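Local coordinates for dicer Related Helicase (Caenorhabditis elegans, PDB 6M6S), which binds double-stranded RNA through this C-terminal domain and, as a helicase of the RIG-I-like receptor family, probably uses ATP hydrolysis to act on RNA, at residues N7-L12 and K23-K28; C14-K19 and F70-D75; S40-L45 and S65-F70; L90-L95 and A109-V114. One frame throughout, in Å; residues are numbered along the deposited sequence. Where two conformers were deposited one is given.

Interaction 1. Residues N7-L12 and K23-K28; sequences NKIYKL and KSIYIK
I9 and I25 pack together beside a single antiparallel bridge in the RIG-I-type C-terminal domain, where the chain leaving strand 20-23 enters a 3-10 turn. I9 CG1 lies 3.9 Å from I25 CG2, the two side chains crossing at a slant, while I9 CG2 turns to S24 OG and K23 CD. At Y10 both backbone polar atoms are engaged by S24. Y10 O accepts from S24 N at 2.8 Å, and Y10 N donates to S24 OG at 2.9 Å along an almost straight line (174°). The hydroxyl thus takes the role of a strand carbonyl, set there by a chi1 of 53° that holds OG between the backbone N and the carbonyl carbon. An alanine at S24 would probably leave the Y10 N-H without this acceptor and loosen the join of Y10 to the 3-10 turn. K11 forms the non-hydrogen-bonded pair with K23; their side chains run alongside each other, with K11 CG 3.9 Å from K23 CE. K23 NZ is salt-bridged to E20, which would probably temper the repulsion between the two nearby ammonium groups. L12 completes the contact: its CD1 rests on the backbone of S24, and its CD2 meets I27 CD1 tip to tip at 3.7 Å.

Interaction 2. Residues C14-K19 and F70-D75; sequences CSNCSK and FHCKLD. With ZN (zinc ion), chain F.
F70 and H71 lie against the aliphatic chain of K19 at the edge of a four-cysteine zinc site, built from two CxxC turns that face each other across the metal. F70 offers its CB to K19 CE, while H71 CB packs on K19 CD at 3.5 Å. The imidazole then turns one edge to the metal site: H71 ND1 makes a weak hydrogen bond to C17 SG (3.6 Å, 144°), with the sulfur near the ring plane. C72 supplies a direct ligand, its SG 2.3 Å from the zinc; chi1 of 77° sets this sulfur between the backbone N and the carbonyl carbon, much as in C17. Two N-H groups support the C72 sulfur. N16 ND2 donates to C72 SG across the contact at 3.4 Å and 169°, nearly in the plane of its own amide, and L74 N donates to C72 SG from within the turn. C17 N similarly serves C14 SG, and these donors would be expected to soften the negative charge gathered on the thiolates. From the other turn, C14 SG binds zinc at 2.4 Å and C17 SG at 2.2 Å; C69 completes the four. K73 reaches back with NZ to F70 O and H71 O, bracing its own turn, and L74 CD1 covers the amide of N16, 3.7 Å from N16 CG. The metal therefore pins together the tips of two hairpins from different antiparallel sheets: 14-19 joins strands 11-14 and 20-23, whereas 70-75 joins strands 61-69 and 75-82.

Interaction 3. Residues S40-L45 and S65-F70; sequences SVWRFL and SDIKCF. With ZN (zinc ion), chain F.
L45 packs against I67 and the backbone of K68 where the chain leaves a 3-10 turn and runs along strand 61-69. Starting at the backbone, L45 CA makes a CH...O contact with K68 O at 3.4 Å. L45 CB stays beside the same oxygen, 4.0 Å from K68 O. With chi1 at -57°, CG stands anti to the carbonyl carbon, and the two methyl groups then part company: CD2 remains 3.9 Å from K68 O, while CD1 reaches I67 CD1 at 4.1 Å, the leucine lying at an oblique angle to the isoleucine. I67 also meets the indole of W42, whose CZ3 is 4.4 Å from I67 CG2; W42 also touches helix 140-167 through N142 and L149, and P88 of strand 85-90 touches W42, L45 and I67 alike. At the far end of the pairing, F70 N donates to F44 O at 2.9 Å, from well above the carbonyl plane. The F70 ring lies over R43 O, which approaches one of its faces, and it stacks with H46. Beside it, C69 sends its CB away from 40-45, and its SG binds the zinc at 2.3 Å. The arrangement is an antiparallel strand pair, formed by 45-48 and 61-69, whose inner strand runs directly into the four-cysteine zinc site found in RIG-I-like C-terminal domains.

Interaction 4. Residues L90-L95 and A109-V114; sequences LSVKAL and AKWSDV. With nucleotides of chain D.
V92 is the bump of this contact and W111 the main wall of the hollow that takes it. The hollow lies at the start of helix 111-117 in the RIG-I-type C-terminal domain, with K110 at the N-cap. V92 CG1 sits over one face of the indole, 3.5 Å from the centroid of the five-membered ring and only 8° off its normal, a close CH-pi contact. V114 CG2, 3.9 Å from V92 CG1, closes the hollow from the next turn of the helix, while V92 CG2 presses on the chain before the helix, 3.4 Å from A109 O. V92 itself rides on a 3-10 turn begun by an ST turn at S91, where S91 OG accepts from K93 N. L95 CD1 comes obliquely to the six-membered part of the indole, 3.8 Å from W111 CZ2. The rotation of the ring is fixed by a polar bond: W111 NE1 donates to L90 O at 3.0 Å, with the oxygen exactly in the ring plane. An alanine in place of W111 would probably leave L90 O without this donor and open a gap beneath V92 and L95. Y34 stacks on the indole as well. The outer side of the helix start faces the RNA of chain D. OP1 of nucleotide C3 lies at the indole edge near W111 CD1, and the aliphatic part of K110 comes close to the phosphate of G4, K110 CD lying 3.2 Å from G4 OP1. S112 OG donates to that same G4 OP1 at 2.7 Å.

How the interactions relate
All four contacts belong to one RIG-I-type C-terminal domain. Interaction 1 closes before interactions 3 and 4 open along the chain, whereas 14-19 and 70-75 enclose the whole of interaction 3 apart from the shared F70. Interactions 2 and 3, with centres about 10 Å apart, both reach the zinc and are also tied by the D75-K68 salt bridge. Interaction 4 touches each of the other three: its L95 and W111 pack on L12 of interaction 1, A94 O probably accepts a hydrogen bond from S15 N of interaction 2, and L90 touches I67 of interaction 3. A continuous set of contacts thus runs from the zinc-linked sheets to the helix start that meets the RNA.

Interaction 1. Residues N7-L12 and K23-K28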
# COMPACT_ATOMS: atom_id res chain seq x y z
N ASN B 7 -0.09 -6.21 -20.80
CA ASN B 7 0.92 -5.14 -20.73
C ASN B 7 0.38 -3.73 -20.70
O ASN B 7 0.80 -2.89 -21.50
CB ASN B 7 1.92 -5.25 -21.89
CG ASN B 7 2.95 -6.32 -21.65
OD1 ASN B 7 3.11 -7.23 -22.46
ND2 ASN B 7 3.68 -6.22 -20.53
N LYS B 8 -0.48 -3.45 -19.75
CA LYS B 8 -1.09 -2.13 -19.67
C LYS B 8 -0.16 -1.00 -19.25
O LYS B 8 0.74 -1.18 -18.41
CB LYS B 8 -2.24 -2.19 -18.69
CG LYS B 8 -3.26 -3.24 -19.11
CD LYS B 8 -4.47 -3.29 -18.16
CE LYS B 8 -5.50 -4.34 -18.63
NZ LYS B 8 -6.41 -4.79 -17.52
N ILE B 9 -0.40 0.17 -19.81
CA ILE B 9 0.31 1.35 -19.38
C ILE B 9 -0.47 2.02 -18.26
O ILE B 9 -1.72 2.10 -18.29
CB ILE B 9 0.50 2.30 -20.55
CG1 ILE B 9 1.39 1.59 -21.58
CG2 ILE B 9 1.09 3.64 -20.07
CD1 ILE B 9 1.69 2.39 -22.80
N TYR B 10 0.25 2.46 -17.23
CA TYR B 10 -0.35 3.14 -16.12
C TYR B 10 0.11 4.56 -16.05
O TYR B 10 1.25 4.87 -16.40
CB TYR B 10 0.02 2.44 -14.77
CG TYR B 10 -0.72 1.14 -14.58
CD1 TYR B 10 -0.37 0.01 -15.30
CD2 TYR B 10 -1.74 1.06 -13.68
CE1 TYR B 10 -1.04 -1.20 -15.15
CE2 TYR B 10 -2.43 -0.15 -13.53
CZ TYR B 10 -2.04 -1.26 -14.24
OH TYR B 10 -2.70 -2.45 -14.08
N LYS B 11 -0.77 5.43 -15.56
CA LYS B 11 -0.37 6.78 -15.21
C LYS B 11 0.10 6.81 -13.77
O LYS B 11 -0.53 6.20 -12.89
CB LYS B 11 -1.57 7.69 -15.34
CG LYS B 11 -1.90 7.98 -16.79
CD LYS B 11 -3.07 8.94 -16.88
CE LYS B 11 -3.72 8.83 -18.26
NZ LYS B 11 -5.01 9.58 -18.27
N LEU B 12 1.20 7.49 -13.47
CA LEU B 12 1.65 7.66 -12.08
C LEU B 12 1.24 9.04 -11.61
O LEU B 12 1.70 10.07 -12.21
CB LEU B 12 3.17 7.56 -11.98
CG LEU B 12 3.71 6.12 -11.91
CD1 LEU B 12 3.26 5.23 -13.04
CD2 LEU B 12 5.26 6.11 -11.78
N LYS B 23 4.22 8.32 -17.26
CA LYS B 23 3.68 6.99 -17.55
C LYS B 23 4.62 5.93 -17.01
O LYS B 23 5.83 6.12 -16.90
CB LYS B 23 3.56 6.81 -19.07
CG LYS B 23 2.57 7.75 -19.73
CD LYS B 23 1.15 7.61 -19.16
CE LYS B 23 0.15 8.42 -20.05
NZ LYS B 23 0.60 9.84 -20.12
N SER B 24 4.05 4.77 -16.71
CA SER B 24 4.81 3.65 -16.14
C SER B 24 5.98 3.17 -17.01
O SER B 24 6.96 2.63 -16.48
CB SER B 24 3.82 2.46 -15.98
OG SER B 24 3.14 2.18 -17.23
N ILE B 25 5.90 3.36 -18.34
CA ILE B 25 6.92 2.87 -19.23
C ILE B 25 8.26 3.62 -19.00
O ILE B 25 9.28 3.18 -19.51
CB ILE B 25 6.48 2.95 -20.70
CG1 ILE B 25 6.33 4.43 -21.12
CG2 ILE B 25 5.23 2.08 -20.94
CD1 ILE B 25 5.92 4.61 -22.57
N TYR B 26 8.24 4.72 -18.25
CA TYR B 26 9.47 5.49 -18.02
C TYR B 26 10.18 5.13 -16.75
O TYR B 26 11.21 5.73 -16.42
CB TYR B 26 9.21 7.02 -18.07
CG TYR B 26 8.79 7.44 -19.45
CD1 TYR B 26 9.71 7.49 -20.47
CD2 TYR B 26 7.45 7.70 -19.74
CE1 TYR B 26 9.32 7.83 -21.74
CE2 TYR B 26 7.05 8.03 -21.01
CZ TYR B 26 7.98 8.10 -21.99
OH TYR B 26 7.58 8.44 -23.26
N ILE B 27 9.64 4.21 -15.95
CA ILE B 27 10.31 3.86 -14.72
C ILE B 27 11.25 2.71 -15.02
O ILE B 27 10.85 1.72 -15.65
CB ILE B 27 9.31 3.33 -13.69
CG1 ILE B 27 8.24 4.39 -13.40
CG2 ILE B 27 10.02 2.92 -12.36
CD1 ILE B 27 8.74 5.72 -12.81
N LYS B 28 12.51 2.83 -14.61
CA LYS B 28 13.51 1.78 -14.90
C LYS B 28 14.35 1.70 -13.64
O LYS B 28 14.48 2.72 -12.91
CB LYS B 28 14.41 2.18 -16.06
CG LYS B 28 13.61 2.22 -17.37
CD LYS B 28 14.27 3.13 -18.31
CE LYS B 28 13.28 3.63 -19.33
NZ LYS B 28 13.01 2.59 -20.33
O HOH W 1 3.55 -0.06 -18.28

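Interaction 2. Residues C14-K19 and F70-D75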
# COMPACT_ATOMS: atom_id res chain seq x y z
N CYS B 14 0.12 11.98 -8.35
CA CYS B 14 0.23 12.43 -6.96
C CYS B 14 -0.97 11.90 -6.18
O CYS B 14 -2.13 12.18 -6.55
CB CYS B 14 0.28 13.94 -6.91
SG CYS B 14 0.46 14.54 -5.20
N SER B 15 -0.72 11.16 -5.11
CA SER B 15 -1.82 10.58 -4.32
C SER B 15 -2.61 11.67 -3.60
O SER B 15 -3.76 11.49 -3.24
CB SER B 15 -1.31 9.57 -3.29
OG SER B 15 -0.85 8.35 -3.87
N ASN B 16 -1.97 12.80 -3.37
CA ASN B 16 -2.58 13.95 -2.71
C ASN B 16 -3.47 14.86 -3.58
O ASN B 16 -4.58 15.25 -3.16
CB ASN B 16 -1.47 14.74 -2.00
CG ASN B 16 -1.99 15.64 -0.92
OD1 ASN B 16 -2.59 15.17 0.07
ND2 ASN B 16 -1.78 16.94 -1.10
N CYS B 17 -3.03 15.20 -4.79
CA CYS B 17 -3.80 16.09 -5.65
C CYS B 17 -4.17 15.52 -7.05
O CYS B 17 -4.81 16.23 -7.81
CB CYS B 17 -3.09 17.43 -5.87
SG CYS B 17 -1.60 17.29 -6.93
N SER B 18 -3.78 14.27 -7.35
CA SER B 18 -4.06 13.63 -8.66
C SER B 18 -3.35 14.20 -9.87
O SER B 18 -3.74 13.90 -10.99
CB SER B 18 -5.57 13.58 -8.98
OG SER B 18 -6.21 12.92 -7.92
N LYS B 19 -2.33 15.02 -9.68
CA LYS B 19 -1.62 15.53 -10.86
C LYS B 19 -0.73 14.42 -11.42
O LYS B 19 -0.08 13.68 -10.66
CB LYS B 19 -0.78 16.72 -10.43
CG LYS B 19 0.01 17.36 -11.55
CD LYS B 19 1.00 18.32 -10.97
CE LYS B 19 1.74 19.00 -12.07
NZ LYS B 19 0.75 19.44 -13.09
N PHE B 70 4.68 19.54 -8.19
CA PHE B 70 4.60 20.93 -8.67
C PHE B 70 3.31 21.63 -8.23
O PHE B 70 3.33 22.83 -7.92
CB PHE B 70 4.71 21.03 -10.22
CG PHE B 70 4.83 22.46 -10.74
CD1 PHE B 70 6.06 23.12 -10.74
CD2 PHE B 70 3.71 23.13 -11.24
CE1 PHE B 70 6.17 24.43 -11.22
CE2 PHE B 70 3.81 24.45 -11.73
CZ PHE B 70 5.05 25.10 -11.71
N HIS B 71 2.22 20.88 -8.18
CA HIS B 71 0.92 21.45 -7.92
C HIS B 71 0.63 21.69 -6.44
O HIS B 71 0.23 22.80 -6.05
CB HIS B 71 -0.19 20.53 -8.47
CG HIS B 71 -1.54 21.17 -8.46
ND1 HIS B 71 -2.59 20.70 -7.69
CD2 HIS B 71 -1.99 22.28 -9.08
CE1 HIS B 71 -3.63 21.49 -7.86
NE2 HIS B 71 -3.30 22.45 -8.70
N CYS B 72 0.80 20.65 -5.64
CA CYS B 72 0.40 20.69 -4.24
C CYS B 72 1.59 20.75 -3.27
O CYS B 72 1.40 21.03 -2.07
CB CYS B 72 -0.53 19.54 -3.88
SG CYS B 72 0.28 17.95 -3.66
N LYS B 73 2.80 20.56 -3.81
CA LYS B 73 4.05 20.70 -3.05
C LYS B 73 4.23 19.58 -1.99
O LYS B 73 5.13 19.67 -1.14
CB LYS B 73 4.21 22.09 -2.39
CG LYS B 73 4.67 23.11 -3.45
CD LYS B 73 3.42 23.62 -4.10
CE LYS B 73 3.65 24.61 -5.21
NZ LYS B 73 2.34 24.92 -5.84
N LEU B 74 3.41 18.52 -2.08
CA LEU B 74 3.70 17.41 -1.18
C LEU B 74 5.04 16.81 -1.57
O LEU B 74 5.37 16.73 -2.78
CB LEU B 74 2.62 16.32 -1.32
CG LEU B 74 2.64 15.47 -0.02
CD1 LEU B 74 1.36 14.94 0.36
CD2 LEU B 74 3.37 14.30 -0.37
N ASP B 75 5.83 16.42 -0.57
CA ASP B 75 7.04 15.68 -0.91
C ASP B 75 6.73 14.35 -1.58
O ASP B 75 5.96 13.52 -1.06
CB ASP B 75 7.85 15.41 0.33
CG ASP B 75 9.22 14.88 -0.04
OD1 ASP B 75 9.30 13.64 -0.35
OD2 ASP B 75 10.21 15.67 -0.04
ZN ZN F . 0.22 16.89 -5.71

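Interaction 3. Residues S40-L45 and S65-F70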
# COMPACT_ATOMS: atom_id res chain seq x y z
N SER B 40 10.60 14.86 -19.58
CA SER B 40 9.54 15.85 -19.29
C SER B 40 9.13 15.92 -17.86
O SER B 40 8.42 16.86 -17.49
CB SER B 40 8.27 15.51 -20.10
OG SER B 40 8.59 15.57 -21.47
N VAL B 41 9.49 14.92 -17.05
CA VAL B 41 8.94 14.82 -15.71
C VAL B 41 9.34 16.03 -14.86
O VAL B 41 8.62 16.41 -13.94
CB VAL B 41 9.36 13.50 -15.03
CG1 VAL B 41 10.79 13.58 -14.60
CG2 VAL B 41 8.45 13.23 -13.83
N TRP B 42 10.47 16.69 -15.21
CA TRP B 42 10.93 17.72 -14.31
C TRP B 42 9.96 18.93 -14.28
O TRP B 42 9.95 19.69 -13.27
CB TRP B 42 12.33 18.19 -14.75
CG TRP B 42 13.47 17.17 -14.57
CD1 TRP B 42 14.18 16.56 -15.55
CD2 TRP B 42 14.05 16.75 -13.32
NE1 TRP B 42 15.17 15.78 -15.02
CE2 TRP B 42 15.13 15.89 -13.66
CE3 TRP B 42 13.77 17.03 -11.96
CZ2 TRP B 42 15.92 15.26 -12.70
CZ3 TRP B 42 14.55 16.44 -10.98
CH2 TRP B 42 15.65 15.59 -11.38
N ARG B 43 9.15 19.12 -15.33
CA ARG B 43 8.16 20.20 -15.38
C ARG B 43 7.17 20.09 -14.22
O ARG B 43 6.62 21.11 -13.76
CB ARG B 43 7.37 20.14 -16.70
CG ARG B 43 8.28 20.10 -17.93
CD ARG B 43 7.59 19.37 -19.06
NE ARG B 43 6.31 19.98 -19.41
CZ ARG B 43 5.33 19.33 -20.04
NH1 ARG B 43 5.48 18.06 -20.38
NH2 ARG B 43 4.19 19.96 -20.31
N PHE B 44 7.02 18.87 -13.74
CA PHE B 44 5.98 18.55 -12.73
C PHE B 44 6.53 18.39 -11.32
O PHE B 44 5.83 17.94 -10.38
CB PHE B 44 5.20 17.31 -13.17
CG PHE B 44 4.66 17.44 -14.55
CD1 PHE B 44 3.88 18.54 -14.89
CD2 PHE B 44 5.05 16.55 -15.55
CE1 PHE B 44 3.42 18.70 -16.19
CE2 PHE B 44 4.60 16.71 -16.86
CZ PHE B 44 3.79 17.80 -17.18
N LEU B 45 7.80 18.76 -11.14
CA LEU B 45 8.45 18.62 -9.85
C LEU B 45 9.12 19.92 -9.42
O LEU B 45 9.83 20.57 -10.22
CB LEU B 45 9.51 17.54 -9.87
CG LEU B 45 9.01 16.16 -10.29
CD1 LEU B 45 10.17 15.26 -10.50
CD2 LEU B 45 8.08 15.58 -9.16
N SER B 65 18.66 16.34 -3.71
CA SER B 65 17.58 17.26 -3.29
C SER B 65 16.23 16.58 -3.14
O SER B 65 15.95 15.59 -3.82
CB SER B 65 17.45 18.36 -4.34
OG SER B 65 18.74 18.82 -4.71
N ASP B 66 15.37 17.09 -2.28
CA ASP B 66 14.00 16.56 -2.22
C ASP B 66 13.27 16.97 -3.48
O ASP B 66 13.60 18.01 -4.09
CB ASP B 66 13.27 17.13 -1.00
CG ASP B 66 13.58 16.36 0.26
OD1 ASP B 66 13.64 15.10 0.17
OD2 ASP B 66 13.80 16.99 1.31
N ILE B 67 12.27 16.19 -3.92
CA ILE B 67 11.36 16.60 -5.01
C ILE B 67 9.93 16.71 -4.49
O ILE B 67 9.49 15.87 -3.64
CB ILE B 67 11.39 15.66 -6.21
CG1 ILE B 67 11.26 14.17 -5.78
CG2 ILE B 67 12.71 15.95 -7.04
CD1 ILE B 67 11.09 13.23 -7.03
N LYS B 68 9.22 17.77 -4.92
CA LYS B 68 7.85 18.00 -4.43
C LYS B 68 6.93 18.08 -5.61
O LYS B 68 7.34 18.51 -6.68
CB LYS B 68 7.74 19.38 -3.71
CG LYS B 68 8.89 19.72 -2.79
CD LYS B 68 8.91 18.80 -1.59
CE LYS B 68 10.05 19.20 -0.61
NZ LYS B 68 10.09 18.40 0.72
N CYS B 69 5.67 17.68 -5.42
CA CYS B 69 4.65 17.80 -6.45
C CYS B 69 4.59 19.26 -6.88
O CYS B 69 4.51 20.14 -6.04
CB CYS B 69 3.28 17.34 -5.91
SG CYS B 69 1.94 17.64 -7.08
N PHE B 70 4.68 19.54 -8.19
CA PHE B 70 4.60 20.93 -8.67
C PHE B 70 3.31 21.63 -8.23
O PHE B 70 3.33 22.83 -7.92
CB PHE B 70 4.71 21.03 -10.22
CG PHE B 70 4.83 22.46 -10.74
CD1 PHE B 70 6.06 23.12 -10.74
CD2 PHE B 70 3.71 23.13 -11.24
CE1 PHE B 70 6.17 24.43 -11.22
CE2 PHE B 70 3.81 24.45 -11.73
CZ PHE B 70 5.05 25.10 -11.71
ZN ZN F . 0.22 16.89 -5.71

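Interaction 4. Residues L90-L95 and A109-V114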
# COMPACT_ATOMS: atom_id res chain seq x y z
N LEU B 90 10.60 8.77 -7.58
CA LEU B 90 9.30 8.97 -6.94
C LEU B 90 9.08 7.87 -5.90
O LEU B 90 9.37 6.70 -6.17
CB LEU B 90 8.21 8.94 -7.97
CG LEU B 90 8.23 10.07 -8.99
CD1 LEU B 90 7.29 9.79 -10.18
CD2 LEU B 90 7.83 11.38 -8.20
N SER B 91 8.59 8.22 -4.71
CA SER B 91 8.36 7.24 -3.64
C SER B 91 7.02 6.52 -3.94
O SER B 91 6.03 7.22 -4.22
CB SER B 91 8.18 7.98 -2.33
OG SER B 91 7.77 7.03 -1.32
N VAL B 92 6.95 5.19 -3.81
CA VAL B 92 5.64 4.54 -4.02
C VAL B 92 4.60 5.04 -3.06
O VAL B 92 3.40 5.00 -3.34
CB VAL B 92 5.61 3.02 -3.80
CG1 VAL B 92 5.92 2.28 -5.05
CG2 VAL B 92 6.47 2.58 -2.59
N LYS B 93 5.02 5.47 -1.87
CA LYS B 93 4.05 6.01 -0.90
C LYS B 93 3.32 7.29 -1.29
O LYS B 93 2.33 7.63 -0.69
CB LYS B 93 4.76 6.29 0.42
CG LYS B 93 5.40 5.08 1.02
CD LYS B 93 6.39 5.56 2.10
CE LYS B 93 7.06 4.37 2.77
NZ LYS B 93 7.72 4.79 4.05
N ALA B 94 3.84 8.04 -2.30
CA ALA B 94 3.26 9.29 -2.68
C ALA B 94 2.47 9.16 -3.97
O ALA B 94 1.90 10.17 -4.41
CB ALA B 94 4.43 10.25 -2.98
N LEU B 95 2.41 7.94 -4.49
CA LEU B 95 1.82 7.67 -5.83
C LEU B 95 0.50 6.90 -5.79
O LEU B 95 0.28 6.01 -4.95
CB LEU B 95 2.78 6.85 -6.66
CG LEU B 95 4.11 7.56 -7.01
CD1 LEU B 95 4.92 6.60 -7.83
CD2 LEU B 95 3.86 8.89 -7.74
N ALA B 109 2.50 -0.67 -1.49
CA ALA B 109 3.36 -0.46 -0.34
C ALA B 109 4.84 -0.42 -0.74
O ALA B 109 5.61 0.33 -0.17
CB ALA B 109 3.11 -1.55 0.66
N LYS B 110 5.20 -1.16 -1.79
CA LYS B 110 6.60 -1.20 -2.21
C LYS B 110 6.68 -1.20 -3.73
O LYS B 110 5.79 -1.79 -4.34
CB LYS B 110 7.19 -2.55 -1.79
CG LYS B 110 6.89 -3.02 -0.35
CD LYS B 110 7.89 -4.09 0.11
CE LYS B 110 7.30 -5.50 0.05
NZ LYS B 110 7.92 -6.36 1.12
N TRP B 111 7.76 -0.61 -4.29
CA TRP B 111 8.02 -0.67 -5.74
C TRP B 111 7.98 -2.13 -6.18
O TRP B 111 7.55 -2.47 -7.28
CB TRP B 111 9.33 0.06 -6.19
CG TRP B 111 9.14 1.50 -6.48
CD1 TRP B 111 9.63 2.54 -5.77
CD2 TRP B 111 8.43 2.04 -7.56
NE1 TRP B 111 9.23 3.73 -6.36
CE2 TRP B 111 8.50 3.44 -7.47
CE3 TRP B 111 7.71 1.46 -8.61
CZ2 TRP B 111 7.88 4.29 -8.37
CZ3 TRP B 111 7.14 2.29 -9.52
CH2 TRP B 111 7.21 3.71 -9.39
N SER B 112 8.42 -3.02 -5.31
CA SER B 112 8.36 -4.44 -5.61
C SER B 112 6.96 -5.02 -5.85
O SER B 112 6.81 -5.97 -6.62
CB SER B 112 9.11 -5.22 -4.54
OG SER B 112 8.70 -4.78 -3.26
N ASP B 113 5.92 -4.44 -5.22
CA ASP B 113 4.55 -4.94 -5.41
C ASP B 113 4.00 -4.38 -6.74
O ASP B 113 3.18 -5.06 -7.38
CB ASP B 113 3.59 -4.47 -4.31
CG ASP B 113 3.85 -5.15 -2.96
OD1 ASP B 113 4.15 -6.35 -2.96
OD2 ASP B 113 3.76 -4.47 -1.92
N VAL B 114 4.51 -3.24 -7.15
CA VAL B 114 4.17 -2.65 -8.45
C VAL B 114 4.60 -3.60 -9.57
O VAL B 114 3.83 -3.85 -10.51
CB VAL B 114 4.81 -1.27 -8.63
CG1 VAL B 114 4.51 -0.70 -10.01
CG2 VAL B 114 4.30 -0.27 -7.55
P G D 4 11.67 -4.76 -0.86
OP1 G D 4 10.43 -5.45 -1.32
OP2 G D 4 11.68 -3.87 0.33
O5' G D 4 12.80 -5.84 -0.55
C5' G D 4 13.23 -6.74 -1.54
C4' G D 4 14.39 -7.55 -1.04
O4' G D 4 15.58 -6.72 -0.88
C3' G D 4 14.22 -8.20 0.31
O3' G D 4 13.43 -9.36 0.20
C2' G D 4 15.66 -8.45 0.73
O2' G D 4 16.20 -9.50 -0.05
C1' G D 4 16.32 -7.18 0.23
N9 G D 4 16.34 -6.11 1.24
C8 G D 4 15.46 -5.06 1.40
N7 G D 4 15.78 -4.31 2.42
C5 G D 4 16.93 -4.89 2.95
C6 G D 4 17.75 -4.53 4.06
O6 G D 4 17.62 -3.55 4.82
N1 G D 4 18.79 -5.45 4.23
C2 G D 4 19.05 -6.55 3.45
N2 G D 4 20.11 -7.32 3.77
N3 G D 4 18.29 -6.88 2.41
C4 G D 4 17.27 -6.02 2.23
P C D 3 11.45 1.19 -1.61
OP1 C D 3 10.23 1.07 -2.45
OP2 C D 3 11.56 1.51 -0.17
O5' C D 3 12.17 -0.22 -1.79
C5' C D 3 12.24 -0.87 -3.05
C4' C D 3 13.29 -1.96 -3.09
O4' C D 3 14.60 -1.38 -2.86
C3' C D 3 13.23 -3.04 -2.02
O3' C D 3 12.17 -3.98 -2.16
C2' C D 3 14.63 -3.62 -2.11
O2' C D 3 14.80 -4.42 -3.28
C1' C D 3 15.46 -2.35 -2.30
N1 C D 3 15.95 -1.86 -0.99
C2 C D 3 17.12 -2.44 -0.49
O2 C D 3 17.70 -3.30 -1.17
N3 C D 3 17.58 -2.04 0.72
C4 C D 3 16.94 -1.12 1.44
N4 C D 3 17.47 -0.77 2.62
C5 C D 3 15.74 -0.52 0.96
C6 C D 3 15.28 -0.92 -0.24